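Local coordinates for protein tyrosinase (PDB 6JU8) that probably oxidises L-tyrosine and L-dopa to L-dopaquinone with molecular oxygen at a dinuclear copper centre, at residues A[64-69]-A[367-373]; A[70-76]-A[92-98]; A[105-110]-A[408-412]. The protein carries 1 engineered substitution. All coordinates share one frame; numbering follows the deposited sequence.

Contacts 2 and 3 build one copper site of the dinuclear centre in the central tyrosinase domain, with contact 1 packed behind them. Contact 2 supplies His-71 and His-98, and contact 3 supplies His-107, to the same copper ion, which also holds a water whose oxygen is 1.9 Å from the copper; the second copper belongs to His-332, His-336 and His-376. Contact 1 gives no ligand, the side chain of Ala-367 being about 7 Å from a copper ion. Neighbouring contacts are joined by polar links: Tyr-368 OH of contact 1 lies 2.7 Å from Ala-73 O of contact 2, and Leu-67 O of contact 1 lies 2.7 Å from Tyr-110 OH of contact 3. Centres of the contacts are 12 to 15 Å apart.

Contact 1: residues A[64-69]-A[367-373]; sequences YFRLAG and AYDPIFW
In the helical core of the tyrosinase central domain, the short helix 64-69 packs against the turn that opens helix 371-389, and the phenol of Tyr-64 is the polar centre of the joint. Its OH donates to Tyr-368 O at 2.9 Å and receives the indole N-H of Trp-373, with NE1 3.1 Å from Tyr-64 OH. The two bonds differ in shape. The hydroxyl oxygen lies almost in the plane of the indole, though the bond is bent to 149° at the hydrogen, whereas the hydroxyl approaches the Tyr-368 carbonyl from above its plane and misses the lone-pair directions. With CG anti to the backbone N (chi1 -173°), the Tyr-64 phenol is sent outward from its helix and across to the 367-373 turn, passing the oppositely directed Trp-373 with the ring planes at 69°. Pro-370 CG adds an apolar touch, 4.3 Å from Tyr-64 CZ.

A second layer is aromatic and apolar. Ala-68 CB sits over one face of the Tyr-368 ring, 3.9 Å from its centroid, a CH-pi contact. The far end of that phenol reaches over a face of Phe-65, with Tyr-368 OH 3.6 Å from Phe-65 CZ, while the two rings themselves meet obliquely; the same OH is also hydrogen-bonded to Ala-73 O. Small side chains let the backbones close in, Ala-68 CA being 4.9 Å from Ala-367 CA. In the turn, Asp-369 forms a salt bridge to Lys-239 through OD2 and makes a capping bond through OD1, which accepts from Ile-371 N at 2.9 Å, on the anti side of the carboxylate.

Contact 2: residues A[70-76]-A[92-98]; sequences IHGAPWT and PTGFAVH. Engineered in segment 92-98: Ala-96 (natural residue Cys). With CU (copper (II) ion), chain C.
His-71 and His-98 meet at one copper ion, each through NE2, at 2.1 Å for His-71 NE2 and 2.2 Å for His-98 NE2. Their rings stand nearly square to each other, planes at 79°, with His-71 NE2 at the edge of the His-98 ring. Both NE2 atoms bind the copper, so their closeness is that of co-ligands and not a hydrogen bond. His-107 and a water complete the set, while His-71 ND1 makes a weak hydrogen bond to Val-363 O.

Hydrogen bonding ties the backbones of the two segments. Phe-95 N donates to Ile-70 O at 3.1 Å. Next to it a water bridges the two segments, donating to His-71 O at 2.8 Å and accepting from Gly-94 N at 2.9 Å. The same carbonyl also has a CA-H...O contact, Gly-94 CA lying 3.4 Å from His-71 O, with 150° at the hydrogen.

Packing fills the remainder. The Trp-75 indole is sandwiched between Ala-73 CA over one face and Pro-92 CB over the other; the proline carbon is 3.9 Å from the centroid of the six-membered ring, a CH-pi contact. Ala-96, an engineered residue where the natural sequence has Cys, puts its CB 3.3 Å from His-71 CD2, beside the ligand ring.

The chemistry implies a site in which two non-regular segments of one loop carry two of the three histidines: copper joins segments that are also held by the Phe-95 N to Ile-70 O hydrogen bond and by the water shared between His-71 O and Gly-94 N.

Contact 3: residues A[105-110]-A[408-412]; sequences TWHRVY and LRPFH. With CU (copper (II) ion), chain C.
Trp-106 carries the first shell of this contact, using its indole N-H, one ring face and carbon CD1. NE1 donates to Arg-409 O at 2.8 Å with an N-H...O angle of 166°; the acceptor lies in the indole plane, while the donor is tilted from the plane of the carbonyl. Phe-411 comes over the face, its CE2 3.4 Å from Trp-106 CE2, with the planes of the phenyl and the pyrrole ring at 40°, an oblique pairing. Leu-408 CB reaches Trp-106 CD1 at 4.1 Å.

Around the phenyl ring the helix supplies two more neighbours. Val-109 CG1 touches Phe-411 CD2 at 3.5 Å, the two side chains reaching past one another from opposing backbones, and Tyr-110 CD1 meets the ring at its edge, 3.6 Å from Phe-411 CZ. Trp-106, Tyr-110 and Phe-411 thus form an aromatic cluster gathered on one flank of the helix.

The next shell explains how these groups are placed. A chi1 of -173° swings the Trp-106 indole outward and obliquely forward along the helix, between His-107 and the 408-412 turn, so that it serves both the loop and the metal ligand: its CE3 lies over the centre of the His-107 imidazole, 3.5 Å above the plane. That histidine binds copper with NE2 at 2.0 Å and anchors ND1 on Phe-103 O. On the loop side, a cis peptide before Pro-410 and the bond from Phe-411 N to Leu-408 O, 3.1 Å long, form the tight turn that presents Phe-411.

In the wider fold, Leu-408 and Phe-411 make backbone bonds to Phe-424, just past strand 420-423, and the turn leads into strand 412-415. Helix 103-129 is joined beyond the contact to helix 371-389 by the salt bridge of Arg-108 to Asp-380.

Contact 1: residues A[64-69]-A[367-373]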
loop_
_atom_site.group_PDB
_atom_site.type_symbol
_atom_site.label_atom_id
_atom_site.label_comp_id
_atom_site.label_asym_id
_atom_site.label_seq_id
_atom_site.Cartn_x
_atom_site.Cartn_y
_atom_site.Cartn_z
ATOM N N TYR A 64 18.913 -9.449 9.551
ATOM C CA TYR A 64 17.573 -9.927 9.213
ATOM C C TYR A 64 17.562 -10.791 7.966
ATOM O O TYR A 64 16.941 -11.866 7.918
ATOM C CB TYR A 64 16.645 -8.716 9.034
ATOM C CG TYR A 64 15.191 -9.129 8.839
ATOM C CD1 TYR A 64 14.333 -9.282 9.929
ATOM C CD2 TYR A 64 14.697 -9.349 7.559
ATOM C CE1 TYR A 64 13.011 -9.647 9.744
ATOM C CE2 TYR A 64 13.372 -9.725 7.355
ATOM C CZ TYR A 64 12.551 -9.880 8.455
ATOM O OH TYR A 64 11.234 -10.248 8.255
ATOM N N PHE A 65 18.268 -10.334 6.925
ATOM C CA PHE A 65 18.286 -11.082 5.681
ATOM C C PHE A 65 18.772 -12.513 5.935
ATOM O O PHE A 65 18.205 -13.490 5.469
ATOM C CB PHE A 65 19.187 -10.415 4.624
ATOM C CG PHE A 65 19.170 -11.161 3.314
ATOM C CD1 PHE A 65 19.943 -12.305 3.128
ATOM C CD2 PHE A 65 18.364 -10.716 2.261
ATOM C CE1 PHE A 65 19.913 -13.015 1.932
ATOM C CE2 PHE A 65 18.324 -11.421 1.078
ATOM C CZ PHE A 65 19.105 -12.544 0.902
ATOM N N ARG A 66 19.879 -12.660 6.678
ATOM C CA ARG A 66 20.424 -14.000 6.876
ATOM C C ARG A 66 19.552 -14.842 7.789
ATOM O O ARG A 66 19.473 -16.067 7.606
ATOM C CB ARG A 66 21.853 -13.903 7.405
ATOM C CG ARG A 66 22.857 -13.306 6.434
ATOM C CD ARG A 66 23.184 -14.216 5.256
ATOM N NE ARG A 66 23.611 -15.559 5.656
ATOM C CZ ARG A 66 24.805 -15.856 6.134
ATOM N NH1 ARG A 66 25.725 -14.910 6.322
ATOM N NH2 ARG A 66 25.102 -17.113 6.482
ATOM N N LEU A 67 18.908 -14.256 8.792
ATOM C CA LEU A 67 17.974 -15.018 9.625
ATOM C C LEU A 67 16.761 -15.489 8.838
ATOM O O LEU A 67 16.387 -16.669 8.922
ATOM C CB LEU A 67 17.522 -14.154 10.813
ATOM C CG LEU A 67 18.641 -13.849 11.809
ATOM C CD1 LEU A 67 18.178 -12.786 12.784
ATOM C CD2 LEU A 67 19.038 -15.132 12.545
ATOM N N ALA A 68 16.174 -14.605 8.028
ATOM C CA ALA A 68 15.110 -15.008 7.114
ATOM C C ALA A 68 15.601 -16.043 6.108
ATOM O O ALA A 68 14.861 -16.941 5.696
ATOM C CB ALA A 68 14.572 -13.793 6.388
ATOM N N GLY A 69 16.873 -15.952 5.712
ATOM C CA GLY A 69 17.425 -16.877 4.738
ATOM C C GLY A 69 17.525 -18.286 5.264
ATOM O O GLY A 69 17.598 -19.231 4.475
ATOM N N ALA A 367 9.754 -15.773 4.735
ATOM C CA ALA A 367 10.357 -15.284 5.981
ATOM C C ALA A 367 10.895 -13.869 5.850
ATOM O O ALA A 367 11.148 -13.223 6.872
ATOM C CB ALA A 367 11.438 -16.263 6.449
ATOM N N TYR A 368 11.015 -13.326 4.631
ATOM C CA TYR A 368 11.474 -11.940 4.488
ATOM C C TYR A 368 10.417 -10.971 4.977
ATOM O O TYR A 368 10.737 -9.856 5.401
ATOM C CB TYR A 368 11.939 -11.628 3.038
ATOM C CG TYR A 368 13.190 -12.425 2.785
ATOM C CD1 TYR A 368 14.407 -12.037 3.310
ATOM C CD2 TYR A 368 13.148 -13.606 2.061
ATOM C CE1 TYR A 368 15.555 -12.799 3.092
ATOM C CE2 TYR A 368 14.282 -14.376 1.868
ATOM C CZ TYR A 368 15.490 -13.979 2.371
ATOM O OH TYR A 368 16.628 -14.726 2.212
ATOM N N ASP A 369 9.133 -11.354 4.923
ATOM C CA ASP A 369 8.095 -10.422 5.363
ATOM C C ASP A 369 8.049 -10.433 6.881
ATOM O O ASP A 369 7.856 -11.532 7.442
ATOM C CB ASP A 369 6.737 -10.825 4.786
ATOM C CG ASP A 369 5.667 -9.773 5.057
ATOM O OD1 ASP A 369 5.675 -9.231 6.198
ATOM O OD2 ASP A 369 4.820 -9.536 4.162
ATOM N N PRO A 370 8.216 -9.319 7.570
ATOM C CA PRO A 370 8.244 -9.354 9.043
ATOM C C PRO A 370 7.021 -9.976 9.692
ATOM O O PRO A 370 7.114 -10.435 10.843
ATOM C CB PRO A 370 8.368 -7.854 9.406
ATOM C CG PRO A 370 9.153 -7.290 8.242
ATOM C CD PRO A 370 8.542 -7.956 7.023
ATOM N N ILE A 371 5.847 -9.994 9.041
ATOM C CA ILE A 371 4.707 -10.677 9.645
ATOM C C ILE A 371 4.918 -12.187 9.761
ATOM O O ILE A 371 4.242 -12.843 10.566
ATOM C CB ILE A 371 3.392 -10.382 8.899
ATOM C CG1 ILE A 371 2.191 -10.631 9.823
ATOM C CG2 ILE A 371 3.310 -11.141 7.585
ATOM C CD1 ILE A 371 0.848 -10.303 9.208
ATOM N N PHE A 372 5.814 -12.768 8.966
ATOM C CA PHE A 372 6.131 -14.192 9.036
ATOM C C PHE A 372 6.295 -14.629 10.487
ATOM O O PHE A 372 5.764 -15.652 10.938
ATOM C CB PHE A 372 7.427 -14.475 8.261
ATOM C CG PHE A 372 7.915 -15.895 8.405
ATOM C CD1 PHE A 372 8.752 -16.242 9.461
ATOM C CD2 PHE A 372 7.532 -16.865 7.481
ATOM C CE1 PHE A 372 9.184 -17.557 9.596
ATOM C CE2 PHE A 372 7.969 -18.162 7.593
ATOM C CZ PHE A 372 8.805 -18.488 8.656
ATOM N N TRP A 373 7.090 -13.881 11.240
ATOM C CA TRP A 373 7.487 -14.290 12.578
ATOM C C TRP A 373 6.331 -14.183 13.558
ATOM O O TRP A 373 6.245 -14.946 14.510
ATOM C CB TRP A 373 8.647 -13.384 13.009
ATOM C CG TRP A 373 9.744 -13.311 11.981
ATOM C CD1 TRP A 373 9.896 -12.364 10.999
ATOM C CD2 TRP A 373 10.860 -14.210 11.841
ATOM N NE1 TRP A 373 11.022 -12.629 10.249
ATOM C CE2 TRP A 373 11.635 -13.755 10.759
ATOM C CE3 TRP A 373 11.282 -15.363 12.536
ATOM C CZ2 TRP A 373 12.801 -14.401 10.357
ATOM C CZ3 TRP A 373 12.444 -16.009 12.129
ATOM C CH2 TRP A 373 13.202 -15.526 11.036
#

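Contact 2: residues A[70-76]-A[92-98]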
loop_
_atom_site.group_PDB
_atom_site.type_symbol
_atom_site.label_atom_id
_atom_site.label_comp_id
_atom_site.label_asym_id
_atom_site.label_seq_id
_atom_site.Cartn_x
_atom_site.Cartn_y
_atom_site.Cartn_z
ATOM N N ILE A 70 17.494 -18.493 6.580
ATOM C CA ILE A 70 17.510 -19.875 7.094
ATOM C C ILE A 70 16.357 -20.662 6.536
ATOM O O ILE A 70 16.481 -21.857 6.237
ATOM C CB ILE A 70 17.453 -19.840 8.642
ATOM C CG1 ILE A 70 18.759 -19.293 9.236
ATOM C CG2 ILE A 70 17.136 -21.221 9.187
ATOM C CD1 ILE A 70 18.684 -18.923 10.695
ATOM N N HIS A 71 15.198 -20.020 6.436
ATOM C CA HIS A 71 13.950 -20.708 6.107
ATOM C C HIS A 71 13.962 -21.255 4.681
ATOM O O HIS A 71 13.469 -22.348 4.448
ATOM C CB HIS A 71 12.810 -19.713 6.286
ATOM C CG HIS A 71 11.434 -20.256 6.147
ATOM N ND1 HIS A 71 10.699 -20.013 4.997
ATOM C CD2 HIS A 71 10.658 -21.010 6.948
ATOM C CE1 HIS A 71 9.508 -20.603 5.143
ATOM N NE2 HIS A 71 9.455 -21.210 6.307
ATOM N N GLY A 72 14.470 -20.497 3.707
ATOM C CA GLY A 72 14.309 -20.786 2.296
ATOM C C GLY A 72 15.415 -20.204 1.448
ATOM O O GLY A 72 16.599 -20.419 1.702
ATOM N N ALA A 73 15.015 -19.506 0.389
ATOM C CA ALA A 73 15.969 -18.886 -0.524
ATOM C C ALA A 73 16.768 -17.835 0.230
ATOM O O ALA A 73 16.208 -17.180 1.129
ATOM C CB ALA A 73 15.237 -18.271 -1.714
ATOM N N PRO A 74 18.027 -17.578 -0.103
ATOM C CA PRO A 74 18.738 -18.106 -1.270
ATOM C C PRO A 74 19.409 -19.462 -1.104
ATOM O O PRO A 74 20.230 -19.862 -1.948
ATOM C CB PRO A 74 19.823 -17.026 -1.511
ATOM C CG PRO A 74 20.112 -16.511 -0.124
ATOM C CD PRO A 74 18.783 -16.488 0.580
ATOM N N TRP A 75 19.088 -20.183 -0.044
ATOM C CA TRP A 75 19.498 -21.563 0.147
ATOM C C TRP A 75 20.989 -21.692 0.439
ATOM O O TRP A 75 21.656 -22.565 -0.122
ATOM C CB TRP A 75 19.085 -22.409 -1.066
ATOM C CG TRP A 75 17.635 -22.267 -1.433
ATOM C CD1 TRP A 75 16.535 -22.538 -0.657
ATOM C CD2 TRP A 75 17.136 -21.841 -2.700
ATOM N NE1 TRP A 75 15.380 -22.291 -1.362
ATOM C CE2 TRP A 75 15.725 -21.858 -2.628
ATOM C CE3 TRP A 75 17.757 -21.439 -3.887
ATOM C CZ2 TRP A 75 14.899 -21.490 -3.695
ATOM C CZ3 TRP A 75 16.943 -21.070 -4.940
ATOM C CH2 TRP A 75 15.541 -21.101 -4.847
ATOM N N THR A 76 21.500 -20.858 1.341
ATOM C CA THR A 76 22.911 -20.862 1.679
ATOM C C THR A 76 23.157 -21.459 3.067
ATOM O O THR A 76 22.240 -21.751 3.810
ATOM C CB THR A 76 23.520 -19.442 1.686
ATOM O OG1 THR A 76 22.999 -18.718 2.813
ATOM C CG2 THR A 76 23.163 -18.649 0.441
ATOM N N PRO A 92 16.224 -26.883 -5.028
ATOM C CA PRO A 92 16.872 -26.354 -3.825
ATOM C C PRO A 92 15.824 -25.937 -2.805
ATOM O O PRO A 92 14.775 -25.394 -3.149
ATOM C CB PRO A 92 17.631 -25.133 -4.358
ATOM C CG PRO A 92 17.894 -25.476 -5.797
ATOM C CD PRO A 92 16.677 -26.222 -6.262
ATOM N N THR A 93 16.114 -26.187 -1.540
ATOM C CA THR A 93 15.164 -25.813 -0.484
ATOM C C THR A 93 15.943 -25.383 0.752
ATOM O O THR A 93 17.166 -25.567 0.823
ATOM C CB THR A 93 14.227 -26.996 -0.226
ATOM O OG1 THR A 93 13.079 -26.574 0.526
ATOM C CG2 THR A 93 14.960 -28.053 0.578
ATOM N N GLY A 94 15.246 -24.779 1.698
ATOM C CA GLY A 94 15.848 -24.250 2.901
ATOM C C GLY A 94 15.877 -25.277 4.020
ATOM O O GLY A 94 15.549 -26.460 3.849
ATOM N N PHE A 95 16.302 -24.788 5.199
ATOM C CA PHE A 95 16.361 -25.680 6.356
ATOM C C PHE A 95 14.976 -25.945 6.918
ATOM O O PHE A 95 14.818 -26.858 7.727
ATOM C CB PHE A 95 17.220 -25.078 7.467
ATOM C CG PHE A 95 18.687 -24.991 7.110
ATOM C CD1 PHE A 95 19.445 -26.148 7.123
ATOM C CD2 PHE A 95 19.323 -23.793 6.821
ATOM C CE1 PHE A 95 20.799 -26.109 6.827
ATOM C CE2 PHE A 95 20.676 -23.733 6.499
ATOM C CZ PHE A 95 21.416 -24.907 6.546
ATOM N N ALA A 96 14.010 -25.087 6.607
ATOM C CA ALA A 96 12.702 -25.179 7.224
ATOM C C ALA A 96 12.081 -26.547 6.964
ATOM O O ALA A 96 12.207 -27.098 5.864
ATOM C CB ALA A 96 11.787 -24.095 6.675
ATOM N N VAL A 97 11.403 -27.050 7.986
ATOM C CA VAL A 97 10.656 -28.296 7.840
ATOM C C VAL A 97 9.206 -28.001 7.478
ATOM O O VAL A 97 8.491 -27.361 8.251
ATOM C CB VAL A 97 10.662 -29.134 9.133
ATOM C CG1 VAL A 97 9.728 -30.323 8.958
ATOM C CG2 VAL A 97 12.076 -29.596 9.456
ATOM N N HIS A 98 8.796 -28.456 6.302
ATOM C CA HIS A 98 7.407 -28.448 5.856
ATOM C C HIS A 98 7.000 -29.861 5.474
ATOM O O HIS A 98 7.844 -30.642 4.999
ATOM C CB HIS A 98 7.216 -27.465 4.683
ATOM C CG HIS A 98 7.541 -26.062 5.108
ATOM N ND1 HIS A 98 8.648 -25.398 4.618
ATOM C CD2 HIS A 98 6.952 -25.204 5.976
ATOM C CE1 HIS A 98 8.692 -24.191 5.137
ATOM N NE2 HIS A 98 7.694 -24.035 5.993
HETATM CU CU CU C . 8.430 -22.624 7.525
HETATM O O HOH W 1 12.535 -23.930 2.364
HETATM O O HOH W 2 20.002 -25.327 0.777
HETATM O O HOH W 3 6.851 -21.571 7.183
#

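Contact 3: residues A[105-110]-A[408-412]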
loop_
_atom_site.group_PDB
_atom_site.type_symbol
_atom_site.label_atom_id
_atom_site.label_comp_id
_atom_site.label_asym_id
_atom_site.label_seq_id
_atom_site.Cartn_x
_atom_site.Cartn_y
_atom_site.Cartn_z
ATOM N N THR A 105 8.002 -28.163 15.668
ATOM C CA THR A 105 9.154 -28.014 16.571
ATOM C C THR A 105 10.305 -27.304 15.893
ATOM O O THR A 105 10.998 -26.476 16.518
ATOM C CB THR A 105 9.574 -29.385 17.136
ATOM O OG1 THR A 105 9.665 -30.276 16.020
ATOM C CG2 THR A 105 8.510 -29.888 18.110
ATOM N N TRP A 106 10.508 -27.560 14.595
ATOM C CA TRP A 106 11.525 -26.753 13.883
ATOM C C TRP A 106 11.182 -25.286 14.016
ATOM O O TRP A 106 12.035 -24.436 14.327
ATOM C CB TRP A 106 11.608 -27.206 12.401
ATOM C CG TRP A 106 12.765 -26.515 11.726
ATOM C CD1 TRP A 106 14.037 -27.009 11.627
ATOM C CD2 TRP A 106 12.770 -25.241 11.091
ATOM N NE1 TRP A 106 14.857 -26.111 10.962
ATOM C CE2 TRP A 106 14.087 -25.017 10.632
ATOM C CE3 TRP A 106 11.792 -24.251 10.882
ATOM C CZ2 TRP A 106 14.452 -23.846 9.964
ATOM C CZ3 TRP A 106 12.159 -23.096 10.212
ATOM C CH2 TRP A 106 13.482 -22.892 9.760
ATOM N N HIS A 107 9.906 -24.930 13.770
ATOM C CA HIS A 107 9.538 -23.517 13.826
ATOM C C HIS A 107 9.544 -22.977 15.240
ATOM O O HIS A 107 9.823 -21.771 15.410
ATOM C CB HIS A 107 8.177 -23.300 13.143
ATOM C CG HIS A 107 8.264 -23.412 11.658
ATOM N ND1 HIS A 107 8.178 -24.608 10.955
ATOM C CD2 HIS A 107 8.462 -22.470 10.705
ATOM C CE1 HIS A 107 8.301 -24.373 9.648
ATOM N NE2 HIS A 107 8.487 -23.079 9.467
ATOM N N ARG A 108 9.318 -23.793 16.268
ATOM C CA ARG A 108 9.419 -23.329 17.646
ATOM C C ARG A 108 10.822 -22.801 17.891
ATOM O O ARG A 108 10.998 -21.725 18.489
ATOM C CB ARG A 108 9.068 -24.469 18.611
ATOM C CG ARG A 108 9.286 -24.076 20.086
ATOM C CD ARG A 108 8.569 -25.031 21.043
ATOM N NE ARG A 108 7.126 -24.837 20.997
ATOM C CZ ARG A 108 6.211 -25.623 21.528
ATOM N NH1 ARG A 108 6.519 -26.718 22.218
ATOM N NH2 ARG A 108 4.923 -25.310 21.373
ATOM N N VAL A 109 11.840 -23.554 17.444
ATOM C CA VAL A 109 13.224 -23.103 17.642
ATOM C C VAL A 109 13.506 -21.873 16.800
ATOM O O VAL A 109 14.172 -20.922 17.257
ATOM C CB VAL A 109 14.215 -24.239 17.325
ATOM C CG1 VAL A 109 15.656 -23.763 17.566
ATOM C CG2 VAL A 109 13.981 -25.497 18.159
ATOM N N TYR A 110 13.015 -21.824 15.563
ATOM C CA TYR A 110 13.274 -20.682 14.671
ATOM C C TYR A 110 12.740 -19.396 15.268
ATOM O O TYR A 110 13.448 -18.370 15.255
ATOM C CB TYR A 110 12.609 -20.963 13.332
ATOM C CG TYR A 110 13.017 -20.109 12.158
ATOM C CD1 TYR A 110 14.287 -19.576 12.009
ATOM C CD2 TYR A 110 12.085 -19.858 11.145
ATOM C CE1 TYR A 110 14.638 -18.814 10.905
ATOM C CE2 TYR A 110 12.424 -19.128 10.011
ATOM C CZ TYR A 110 13.700 -18.588 9.907
ATOM O OH TYR A 110 13.995 -17.865 8.771
ATOM N N LEU A 408 17.227 -30.746 14.270
ATOM C CA LEU A 408 16.567 -29.550 13.736
ATOM C C LEU A 408 17.620 -28.558 13.286
ATOM O O LEU A 408 17.844 -27.481 13.842
ATOM C CB LEU A 408 15.641 -28.980 14.808
ATOM C CG LEU A 408 14.580 -29.929 15.346
ATOM C CD1 LEU A 408 13.820 -29.288 16.505
ATOM C CD2 LEU A 408 13.620 -30.353 14.245
ATOM N N ARG A 409 18.298 -28.952 12.197
ATOM C CA ARG A 409 19.330 -28.117 11.581
ATOM C C ARG A 409 18.700 -26.821 11.104
ATOM O O ARG A 409 17.558 -26.841 10.621
ATOM C CB ARG A 409 19.957 -28.884 10.405
ATOM C CG ARG A 409 20.681 -30.162 10.838
ATOM C CD ARG A 409 21.431 -30.795 9.657
ATOM N NE ARG A 409 20.782 -30.433 8.404
ATOM C CZ ARG A 409 21.389 -30.049 7.292
ATOM N NH1 ARG A 409 20.702 -29.730 6.199
ATOM N NH2 ARG A 409 22.720 -29.982 7.258
ATOM N N PRO A 410 19.382 -25.687 11.179
ATOM C CA PRO A 410 20.774 -25.520 11.562
ATOM C C PRO A 410 20.997 -25.049 12.989
ATOM O O PRO A 410 22.034 -24.442 13.303
ATOM C CB PRO A 410 21.167 -24.389 10.580
ATOM C CG PRO A 410 19.983 -23.461 10.704
ATOM C CD PRO A 410 18.797 -24.404 10.704
ATOM N N PHE A 411 20.074 -25.350 13.886
ATOM C CA PHE A 411 20.008 -24.708 15.184
ATOM C C PHE A 411 20.867 -25.421 16.224
ATOM O O PHE A 411 20.601 -26.574 16.533
ATOM C CB PHE A 411 18.556 -24.647 15.652
ATOM C CG PHE A 411 17.631 -23.953 14.677
ATOM C CD1 PHE A 411 17.962 -22.700 14.164
ATOM C CD2 PHE A 411 16.433 -24.544 14.296
ATOM C CE1 PHE A 411 17.087 -22.056 13.285
ATOM C CE2 PHE A 411 15.555 -23.898 13.453
ATOM C CZ PHE A 411 15.885 -22.643 12.959
ATOM N N HIS A 412 21.844 -24.711 16.754
ATOM C CA HIS A 412 22.785 -25.260 17.729
ATOM C C HIS A 412 22.408 -24.889 19.161
ATOM O O HIS A 412 21.895 -23.800 19.432
ATOM C CB HIS A 412 24.197 -24.758 17.448
ATOM C CG HIS A 412 24.764 -25.322 16.180
ATOM N ND1 HIS A 412 25.101 -24.511 15.125
ATOM C CD2 HIS A 412 25.088 -26.568 15.801
ATOM C CE1 HIS A 412 25.596 -25.233 14.135
ATOM N NE2 HIS A 412 25.604 -26.495 14.529
HETATM CU CU CU C . 8.430 -22.624 7.525
HETATM O O HOH W 3 6.851 -21.571 7.183
#